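Local structure of coenzyme A transferase (3QLI) at residues M184-A192 / L306-P316; L259-N267 / Y319-N329. The protein probably transfers coenzyme A between an acyl-CoA and a carboxylic acid such as acetate. One frame throughout, in Å; residues are numbered along the deposited sequence.

Contact 1. Residues M184-A192 / L306-P316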
loop_
_atom_site.group_PDB
_atom_site.type_symbol
_atom_site.label_atom_id
_atom_site.label_comp_id
_atom_site.label_asym_id
_atom_site.label_seq_id
_atom_site.Cartn_x
_atom_site.Cartn_y
_atom_site.Cartn_z
ATOM N N MET A 184 3.688 -11.409 -33.715
ATOM C CA MET A 184 2.931 -10.942 -32.548
ATOM C C MET A 184 1.557 -11.611 -32.541
ATOM O O MET A 184 0.792 -11.461 -33.483
ATOM C CB MET A 184 2.766 -9.414 -32.573
ATOM C CG MET A 184 2.022 -8.872 -31.348
ATOM S SD MET A 184 2.872 -9.144 -29.785
ATOM C CE MET A 184 4.079 -7.820 -29.801
ATOM N N PRO A 185 1.241 -12.367 -31.484
ATOM C CA PRO A 185 -0.067 -13.036 -31.463
ATOM C C PRO A 185 -1.249 -12.060 -31.418
ATOM O O PRO A 185 -1.146 -10.968 -30.844
ATOM C CB PRO A 185 -0.017 -13.863 -30.173
ATOM C CG PRO A 185 1.012 -13.148 -29.306
ATOM C CD PRO A 185 2.053 -12.694 -30.300
ATOM N N ARG A 186 -2.356 -12.468 -32.032
ATOM C CA ARG A 186 -3.608 -11.733 -31.965
ATOM C C ARG A 186 -4.319 -12.141 -30.686
ATOM O O ARG A 186 -4.945 -13.203 -30.615
ATOM C CB ARG A 186 -4.475 -12.051 -33.186
ATOM C CG ARG A 186 -5.760 -11.250 -33.260
ATOM C CD ARG A 186 -6.544 -11.564 -34.531
ATOM N NE ARG A 186 -6.033 -10.875 -35.714
ATOM C CZ ARG A 186 -5.013 -11.291 -36.462
ATOM N NH1 ARG A 186 -4.357 -12.405 -36.146
ATOM N NH2 ARG A 186 -4.642 -10.588 -37.533
ATOM N N VAL A 187 -4.208 -11.298 -29.670
ATOM C CA VAL A 187 -4.720 -11.624 -28.344
ATOM C C VAL A 187 -6.029 -10.906 -28.064
ATOM O O VAL A 187 -6.157 -9.727 -28.368
ATOM C CB VAL A 187 -3.675 -11.257 -27.276
ATOM C CG1 VAL A 187 -4.271 -11.366 -25.878
ATOM C CG2 VAL A 187 -2.444 -12.159 -27.431
ATOM N N GLN A 188 -7.004 -11.621 -27.504
ATOM C CA GLN A 188 -8.269 -11.001 -27.119
ATOM C C GLN A 188 -8.125 -10.355 -25.749
ATOM O O GLN A 188 -7.438 -10.883 -24.864
ATOM C CB GLN A 188 -9.397 -12.042 -27.078
ATOM C CG GLN A 188 -9.699 -12.660 -28.447
ATOM C CD GLN A 188 -10.637 -13.860 -28.375
ATOM O OE1 GLN A 188 -11.270 -14.114 -27.346
ATOM N NE2 GLN A 188 -10.719 -14.611 -29.475
ATOM N N GLY A 189 -8.782 -9.222 -25.563
ATOM C CA GLY A 189 -8.720 -8.561 -24.275
ATOM C C GLY A 189 -9.446 -7.241 -24.246
ATOM O O GLY A 189 -9.939 -6.764 -25.270
ATOM N N GLU A 190 -9.503 -6.643 -23.063
ATOM C CA GLU A 190 -10.168 -5.361 -22.911
ATOM C C GLU A 190 -9.292 -4.280 -23.507
ATOM O O GLU A 190 -8.173 -4.052 -23.020
ATOM C CB GLU A 190 -10.434 -5.048 -21.442
ATOM C CG GLU A 190 -10.974 -3.634 -21.246
ATOM C CD GLU A 190 -11.232 -3.279 -19.796
ATOM O OE1 GLU A 190 -10.789 -4.024 -18.887
ATOM O OE2 GLU A 190 -11.889 -2.242 -19.570
ATOM N N ALA A 191 -9.802 -3.639 -24.563
ATOM C CA ALA A 191 -9.083 -2.588 -25.278
ATOM C C ALA A 191 -7.785 -3.113 -25.894
ATOM O O ALA A 191 -6.869 -2.337 -26.209
ATOM C CB ALA A 191 -8.811 -1.392 -24.349
ATOM N N ALA A 192 -7.703 -4.427 -26.077
ATOM C CA ALA A 192 -6.506 -5.029 -26.674
ATOM C C ALA A 192 -6.472 -4.804 -28.179
ATOM O O ALA A 192 -5.407 -4.789 -28.780
ATOM C CB ALA A 192 -6.426 -6.517 -26.366
ATOM N N LEU A 306 -0.741 -18.113 -27.593
ATOM C CA LEU A 306 -1.697 -17.068 -27.216
ATOM C C LEU A 306 -2.555 -16.642 -28.382
ATOM O O LEU A 306 -3.617 -16.067 -28.193
ATOM C CB LEU A 306 -0.976 -15.829 -26.674
ATOM C CG LEU A 306 0.065 -16.100 -25.589
ATOM C CD1 LEU A 306 0.698 -14.774 -25.156
ATOM C CD2 LEU A 306 -0.570 -16.825 -24.409
ATOM N N ASN A 307 -2.090 -16.917 -29.593
ATOM C CA ASN A 307 -2.770 -16.423 -30.780
ATOM C C ASN A 307 -4.218 -16.906 -30.875
ATOM O O ASN A 307 -4.469 -18.098 -30.977
ATOM C CB ASN A 307 -1.978 -16.811 -32.032
ATOM C CG ASN A 307 -2.470 -16.100 -33.274
ATOM O OD1 ASN A 307 -2.354 -14.873 -33.393
ATOM N ND2 ASN A 307 -3.025 -16.867 -34.214
ATOM N N ASP A 308 -5.166 -15.975 -30.820
ATOM C CA ASP A 308 -6.579 -16.295 -31.031
ATOM C C ASP A 308 -7.131 -17.288 -30.026
ATOM O O ASP A 308 -8.038 -18.053 -30.349
ATOM C CB ASP A 308 -6.793 -16.878 -32.431
ATOM C CG ASP A 308 -6.725 -15.829 -33.514
ATOM O OD1 ASP A 308 -7.292 -14.739 -33.318
ATOM O OD2 ASP A 308 -6.104 -16.096 -34.563
ATOM N N HIS A 309 -6.576 -17.290 -28.819
ATOM C CA HIS A 309 -7.040 -18.191 -27.777
ATOM C C HIS A 309 -8.268 -17.599 -27.119
ATOM O O HIS A 309 -8.187 -16.500 -26.562
ATOM C CB HIS A 309 -5.954 -18.359 -26.720
ATOM C CG HIS A 309 -6.120 -19.589 -25.890
ATOM N ND1 HIS A 309 -7.287 -19.877 -25.218
ATOM C CD2 HIS A 309 -5.271 -20.610 -25.628
ATOM C CE1 HIS A 309 -7.151 -21.029 -24.581
ATOM N NE2 HIS A 309 -5.936 -21.495 -24.814
ATOM N N PRO A 310 -9.406 -18.321 -27.153
ATOM C CA PRO A 310 -10.673 -17.765 -26.657
ATOM C C PRO A 310 -10.801 -17.795 -25.139
ATOM O O PRO A 310 -11.770 -17.244 -24.601
ATOM C CB PRO A 310 -11.740 -18.694 -27.267
ATOM C CG PRO A 310 -11.003 -19.617 -28.208
ATOM C CD PRO A 310 -9.585 -19.641 -27.781
ATOM N N ALA A 311 -9.855 -18.439 -24.460
ATOM C CA ALA A 311 -9.900 -18.527 -23.000
ATOM C C ALA A 311 -8.774 -17.759 -22.316
ATOM O O ALA A 311 -8.525 -17.945 -21.127
ATOM C CB ALA A 311 -9.913 -19.985 -22.535
ATOM N N ILE A 312 -8.087 -16.906 -23.069
ATOM C CA ILE A 312 -7.072 -16.029 -22.491
ATOM C C ILE A 312 -7.511 -14.607 -22.812
ATOM O O ILE A 312 -7.896 -14.311 -23.949
ATOM C CB ILE A 312 -5.649 -16.346 -23.038
ATOM C CG1 ILE A 312 -5.233 -17.765 -22.643
ATOM C CG2 ILE A 312 -4.600 -15.355 -22.509
ATOM C CD1 ILE A 312 -3.943 -18.251 -23.299
ATOM N N PHE A 313 -7.494 -13.730 -21.812
ATOM C CA PHE A 313 -8.081 -12.403 -21.995
ATOM C C PHE A 313 -7.246 -11.351 -21.287
ATOM O O PHE A 313 -7.275 -11.271 -20.067
ATOM C CB PHE A 313 -9.517 -12.408 -21.445
ATOM C CG PHE A 313 -10.348 -11.226 -21.872
ATOM C CD1 PHE A 313 -10.876 -11.161 -23.152
ATOM C CD2 PHE A 313 -10.645 -10.212 -20.982
ATOM C CE1 PHE A 313 -11.655 -10.084 -23.544
ATOM C CE2 PHE A 313 -11.427 -9.140 -21.360
ATOM C CZ PHE A 313 -11.930 -9.069 -22.647
ATOM N N SER A 314 -6.500 -10.542 -22.039
ATOM C CA SER A 314 -5.697 -9.508 -21.399
ATOM C C SER A 314 -6.579 -8.357 -20.918
ATOM O O SER A 314 -7.604 -8.026 -21.530
ATOM C CB SER A 314 -4.605 -8.988 -22.334
ATOM O OG SER A 314 -5.176 -8.252 -23.390
ATOM N N ARG A 315 -6.178 -7.754 -19.806
ATOM C CA ARG A 315 -6.862 -6.564 -19.310
ATOM C C ARG A 315 -5.848 -5.529 -18.827
ATOM O O ARG A 315 -4.701 -5.868 -18.524
ATOM C CB ARG A 315 -7.875 -6.951 -18.223
ATOM C CG ARG A 315 -8.926 -7.940 -18.752
ATOM C CD ARG A 315 -10.167 -8.041 -17.862
ATOM N NE ARG A 315 -10.886 -6.777 -17.781
ATOM C CZ ARG A 315 -12.114 -6.637 -17.286
ATOM N NH1 ARG A 315 -12.773 -7.698 -16.834
ATOM N NH2 ARG A 315 -12.690 -5.432 -17.255
ATOM N N PRO A 316 -6.251 -4.253 -18.784
ATOM C CA PRO A 316 -5.305 -3.188 -18.419
ATOM C C PRO A 316 -4.836 -3.283 -16.978
ATOM O O PRO A 316 -5.535 -3.851 -16.139
ATOM C CB PRO A 316 -6.118 -1.897 -18.617
ATOM C CG PRO A 316 -7.555 -2.332 -18.708
ATOM C CD PRO A 316 -7.528 -3.717 -19.280
HETATM O O HOH W 1 -6.498 -14.290 -26.735
HETATM O O HOH W 2 -9.068 -13.761 -31.894
#

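Contact 2. Residues L259-N267 / Y319-N329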
loop_
_atom_site.group_PDB
_atom_site.type_symbol
_atom_site.label_atom_id
_atom_site.label_comp_id
_atom_site.label_asym_id
_atom_site.label_seq_id
_atom_site.Cartn_x
_atom_site.Cartn_y
_atom_site.Cartn_z
ATOM N N LEU A 259 -8.217 -24.803 -11.436
ATOM C CA LEU A 259 -7.489 -23.581 -11.089
ATOM C C LEU A 259 -7.933 -22.423 -11.979
ATOM O O LEU A 259 -8.464 -22.623 -13.085
ATOM C CB LEU A 259 -5.983 -23.785 -11.216
ATOM C CG LEU A 259 -5.390 -24.885 -10.336
ATOM C CD1 LEU A 259 -3.865 -24.914 -10.440
ATOM C CD2 LEU A 259 -5.813 -24.678 -8.894
ATOM N N GLY A 260 -7.723 -21.206 -11.482
ATOM C CA GLY A 260 -7.971 -20.015 -12.272
ATOM C C GLY A 260 -6.690 -19.214 -12.398
ATOM O O GLY A 260 -5.714 -19.468 -11.676
ATOM N N ILE A 261 -6.687 -18.245 -13.312
ATOM C CA ILE A 261 -5.544 -17.352 -13.464
ATOM C C ILE A 261 -5.999 -15.898 -13.456
ATOM O O ILE A 261 -6.890 -15.515 -14.212
ATOM C CB ILE A 261 -4.778 -17.615 -14.786
ATOM C CG1 ILE A 261 -4.026 -18.952 -14.730
ATOM C CG2 ILE A 261 -3.787 -16.470 -15.081
ATOM C CD1 ILE A 261 -3.385 -19.336 -16.055
ATOM N N HIS A 262 -5.401 -15.109 -12.571
ATOM C CA HIS A 262 -5.506 -13.651 -12.615
ATOM C C HIS A 262 -4.154 -13.135 -12.163
ATOM O O HIS A 262 -3.868 -13.042 -10.955
ATOM C CB HIS A 262 -6.618 -13.146 -11.688
ATOM C CG HIS A 262 -6.755 -11.653 -11.666
ATOM N ND1 HIS A 262 -7.821 -10.989 -12.239
ATOM C CD2 HIS A 262 -5.951 -10.692 -11.147
ATOM C CE1 HIS A 262 -7.673 -9.687 -12.062
ATOM N NE2 HIS A 262 -6.550 -9.481 -11.392
ATOM N N THR A 263 -3.313 -12.822 -13.140
ATOM C CA THR A 263 -1.904 -12.617 -12.888
ATOM C C THR A 263 -1.484 -11.308 -13.540
ATOM O O THR A 263 -2.142 -10.838 -14.471
ATOM C CB THR A 263 -1.108 -13.801 -13.464
ATOM O OG1 THR A 263 0.263 -13.711 -13.054
ATOM C CG2 THR A 263 -1.221 -13.842 -15.006
ATOM N N GLU A 264 -0.415 -10.696 -13.039
ATOM C CA GLU A 264 0.120 -9.518 -13.719
ATOM C C GLU A 264 0.828 -9.961 -14.992
ATOM O O GLU A 264 0.426 -9.589 -16.093
ATOM C CB GLU A 264 1.076 -8.746 -12.818
ATOM C CG GLU A 264 1.630 -7.460 -13.465
ATOM C CD GLU A 264 2.818 -6.913 -12.688
ATOM O OE1 GLU A 264 2.649 -6.583 -11.497
ATOM O OE2 GLU A 264 3.919 -6.832 -13.270
ATOM N N VAL A 265 1.878 -10.762 -14.843
ATOM C CA VAL A 265 2.572 -11.306 -16.006
ATOM C C VAL A 265 2.141 -12.752 -16.296
ATOM O O VAL A 265 2.077 -13.600 -15.391
ATOM C CB VAL A 265 4.122 -11.251 -15.850
ATOM C CG1 VAL A 265 4.569 -12.164 -14.749
ATOM C CG2 VAL A 265 4.820 -11.656 -17.156
ATOM N N LEU A 266 1.846 -13.025 -17.562
ATOM C CA LEU A 266 1.565 -14.394 -18.000
ATOM C C LEU A 266 2.880 -15.034 -18.443
ATOM O O LEU A 266 3.596 -14.474 -19.284
ATOM C CB LEU A 266 0.564 -14.418 -19.147
ATOM C CG LEU A 266 0.065 -15.786 -19.638
ATOM C CD1 LEU A 266 -0.742 -16.495 -18.544
ATOM C CD2 LEU A 266 -0.802 -15.618 -20.895
ATOM N N ASN A 267 3.200 -16.183 -17.850
ATOM C CA ASN A 267 4.482 -16.862 -18.070
ATOM C C ASN A 267 4.283 -18.269 -18.642
ATOM O O ASN A 267 3.167 -18.798 -18.637
ATOM C CB ASN A 267 5.288 -16.935 -16.765
ATOM C CG ASN A 267 4.623 -17.813 -15.714
ATOM O OD1 ASN A 267 3.563 -18.386 -15.949
ATOM N ND2 ASN A 267 5.255 -17.933 -14.549
ATOM N N TYR A 319 -6.862 -2.447 -13.841
ATOM C CA TYR A 319 -7.839 -3.471 -13.427
ATOM C C TYR A 319 -7.123 -4.640 -12.768
ATOM O O TYR A 319 -7.415 -5.029 -11.628
ATOM C CB TYR A 319 -8.626 -3.974 -14.642
ATOM C CG TYR A 319 -9.569 -5.149 -14.385
ATOM C CD1 TYR A 319 -10.880 -4.935 -13.974
ATOM C CD2 TYR A 319 -9.154 -6.467 -14.576
ATOM C CE1 TYR A 319 -11.744 -5.989 -13.748
ATOM C CE2 TYR A 319 -10.016 -7.528 -14.349
ATOM C CZ TYR A 319 -11.313 -7.279 -13.935
ATOM O OH TYR A 319 -12.189 -8.330 -13.716
ATOM N N VAL A 320 -6.177 -5.211 -13.498
ATOM C CA VAL A 320 -5.555 -6.454 -13.069
ATOM C C VAL A 320 -4.867 -6.310 -11.721
ATOM O O VAL A 320 -4.964 -7.209 -10.870
ATOM C CB VAL A 320 -4.529 -6.944 -14.106
ATOM C CG1 VAL A 320 -3.725 -8.114 -13.546
ATOM C CG2 VAL A 320 -5.239 -7.317 -15.420
ATOM N N ASN A 321 -4.165 -5.195 -11.533
ATOM C CA ASN A 321 -3.388 -4.979 -10.314
ATOM C C ASN A 321 -4.130 -4.155 -9.256
ATOM O O ASN A 321 -3.516 -3.698 -8.302
ATOM C CB ASN A 321 -2.034 -4.304 -10.627
ATOM C CG ASN A 321 -1.010 -5.281 -11.170
ATOM O OD1 ASN A 321 -1.293 -6.026 -12.105
ATOM N ND2 ASN A 321 0.182 -5.316 -10.553
ATOM N N ASP A 322 -5.436 -3.960 -9.417
ATOM C CA ASP A 322 -6.229 -3.305 -8.373
ATOM C C ASP A 322 -6.492 -4.329 -7.266
ATOM O O ASP A 322 -7.142 -5.348 -7.502
ATOM C CB ASP A 322 -7.558 -2.810 -8.953
ATOM C CG ASP A 322 -8.414 -2.067 -7.929
ATOM O OD1 ASP A 322 -8.175 -2.213 -6.705
ATOM O OD2 ASP A 322 -9.334 -1.342 -8.361
ATOM N N PRO A 323 -5.986 -4.077 -6.052
ATOM C CA PRO A 323 -6.200 -5.094 -5.012
ATOM C C PRO A 323 -7.676 -5.396 -4.777
ATOM O O PRO A 323 -8.007 -6.531 -4.422
ATOM C CB PRO A 323 -5.585 -4.458 -3.756
ATOM C CG PRO A 323 -4.568 -3.474 -4.290
ATOM C CD PRO A 323 -5.150 -2.953 -5.583
ATOM N N HIS A 324 -8.550 -4.409 -4.971
ATOM C CA HIS A 324 -9.983 -4.637 -4.780
ATOM C C HIS A 324 -10.515 -5.637 -5.789
ATOM O O HIS A 324 -11.353 -6.481 -5.460
ATOM C CB HIS A 324 -10.790 -3.342 -4.883
ATOM C CG HIS A 324 -12.269 -3.572 -4.893
ATOM N ND1 HIS A 324 -12.977 -3.893 -3.756
ATOM C CD2 HIS A 324 -13.170 -3.560 -5.905
ATOM C CE1 HIS A 324 -14.250 -4.059 -4.064
ATOM N NE2 HIS A 324 -14.394 -3.858 -5.362
ATOM N N ILE A 325 -10.014 -5.548 -7.020
ATOM C CA ILE A 325 -10.383 -6.497 -8.070
ATOM C C ILE A 325 -9.797 -7.888 -7.795
ATOM O O ILE A 325 -10.496 -8.904 -7.866
ATOM C CB ILE A 325 -9.880 -5.997 -9.432
ATOM C CG1 ILE A 325 -10.622 -4.718 -9.840
ATOM C CG2 ILE A 325 -10.047 -7.068 -10.500
ATOM C CD1 ILE A 325 -12.123 -4.892 -9.999
ATOM N N ILE A 326 -8.509 -7.938 -7.479
ATOM C CA ILE A 326 -7.851 -9.216 -7.185
ATOM C C ILE A 326 -8.629 -9.992 -6.111
ATOM O O ILE A 326 -8.840 -11.212 -6.224
ATOM C CB ILE A 326 -6.399 -8.996 -6.712
ATOM C CG1 ILE A 326 -5.547 -8.423 -7.860
ATOM C CG2 ILE A 326 -5.781 -10.308 -6.199
ATOM C CD1 ILE A 326 -4.337 -7.640 -7.390
ATOM N N ALA A 327 -9.063 -9.264 -5.084
ATOM C CA ALA A 327 -9.680 -9.859 -3.900
ATOM C C ALA A 327 -11.077 -10.418 -4.156
ATOM O O ALA A 327 -11.604 -11.157 -3.324
ATOM C CB ALA A 327 -9.729 -8.838 -2.750
ATOM N N GLN A 328 -11.687 -10.058 -5.280
ATOM C CA GLN A 328 -13.047 -10.539 -5.567
ATOM C C GLN A 328 -13.076 -12.005 -5.976
ATOM O O GLN A 328 -14.110 -12.665 -5.878
ATOM C CB GLN A 328 -13.731 -9.676 -6.627
ATOM C CG GLN A 328 -13.744 -8.174 -6.286
ATOM C CD GLN A 328 -14.321 -7.888 -4.918
ATOM O OE1 GLN A 328 -15.444 -8.292 -4.615
ATOM N NE2 GLN A 328 -13.546 -7.188 -4.068
ATOM N N ASN A 329 -11.945 -12.517 -6.439
ATOM C CA ASN A 329 -11.838 -13.948 -6.686
ATOM C C ASN A 329 -11.451 -14.652 -5.392
ATOM O O ASN A 329 -10.589 -14.173 -4.662
ATOM C CB ASN A 329 -10.839 -14.243 -7.810
ATOM C CG ASN A 329 -11.340 -13.773 -9.170
ATOM O OD1 ASN A 329 -12.513 -13.950 -9.496
ATOM N ND2 ASN A 329 -10.454 -13.164 -9.965
HETATM O O HOH W 3 -10.111 -12.471 -13.062
#

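Contact 1. Residues M184-A192 / L306-P316
Gly189 and Ser314 face each other in a single beta bridge, where the loop after strand 175-180 of the N-terminal Rossmann-like half meets the edge of strand 312-314. Ser314 N donates to Gln188 O, and Glu190 N returns a 2.8 Å bond to Ser314 O. Phe313 has CG anti to its backbone N (chi1 -166°), which turns the ring so that one face meets Gly189 CA, 3.5 Å from the ring centroid, in a CH-pi contact. Gly189 CA also lies 3.7 Å from Ser314 OG, a hydroxyl bonded to Asn163. Towards the other end, Asn307 OD1 takes a nearly straight bond from Arg186 N at 2.8 Å, and Arg186 O is met by Asp308 N, so both polar backbone atoms of Arg186 are satisfied from the turn 306-309. The side chains of Arg186 and Asp308 run side by side, aliphatic CD against carboxylate OD1, while their charged ends stay beyond salt-bridge range. Val187 CG2 and Pro185 CB pack against Leu306 CB. Water 1 links Gln188 N to His309 O. At the far end Glu190 is fully extended, its carboxylate near Pro316 CD. Arg315, whose NH1 pairs with Asp287, brings NE and NH2 side-on to one oxygen, Glu190 OE1, from the same face of the carboxylate, NH2 at 2.9 Å from OE1.

Contact 2. Residues L259-N267 / Y319-N329
Val320 O, at the end of helix 317-320, receives the shortest direct bond between the segments, 2.8 Å from His262 NE2. The donor lies in the carbonyl plane on a lone pair, and the oxygen lies close to the imidazole plane. With CG anti to the backbone N (chi1 179°), His262 reaches from the end of edge strand 260-261 into the bend between helices 317-320 and 323-326. The other ring nitrogen, ND1, lies 2.8 Å from water 3, which sits near the ring plane and accepts from Asn329 ND2, so both ring nitrogens have partners and the ring's rotation is fixed. Ile326 CG1 comes within 3.8 Å of His262 NE2, and Ile325 CG2 lies near CE1; both side chains cross the imidazole at about a right angle.

Glu264, the residue seen covalently linked to CoA in a structure of this protein, stretches out in extended form. Its OE1 accepts from Asn321 ND2 at 2.9 Å, on the anti side and 30° out of the carboxylate plane. Asp365 also takes a bond from Asn321 ND2 and probably helps to hold this amide beside Glu264; Asn321 OD1 is buried without a polar partner. Val320 CG1 fits against Thr263 O at 3.3 Å. Helix 363-372 packs on His262, Asn321 and Ile326 through Phe366, strand 237-240 touches His262 and Thr263, and strand 291-293 meets Val320.

Overall arrangement
From the N terminus the chain first builds the parallel sheet that ends with strand 201-204; residues 184-192 lie in the loop between strands 175-180 and 193-195. It then enters the second sheet, passes 259-267, and returns through strand 291-293 to 306-316, where contact 1 closes a loop of 113 intervening residues. Helix 317-320 follows directly and leads into 319-329, closing contact 2 over 51 residues. The two closures cross: 259-267 lies between the segments of contact 1, and 319-329 follows 306-316. Contact 1 ties the two halves of the fold together; contact 2 joins the end of strand 260-261 and the Glu264 loop to helices 317-320 and 323-326. They touch where Leu306 and Ile312 pack on Leu266.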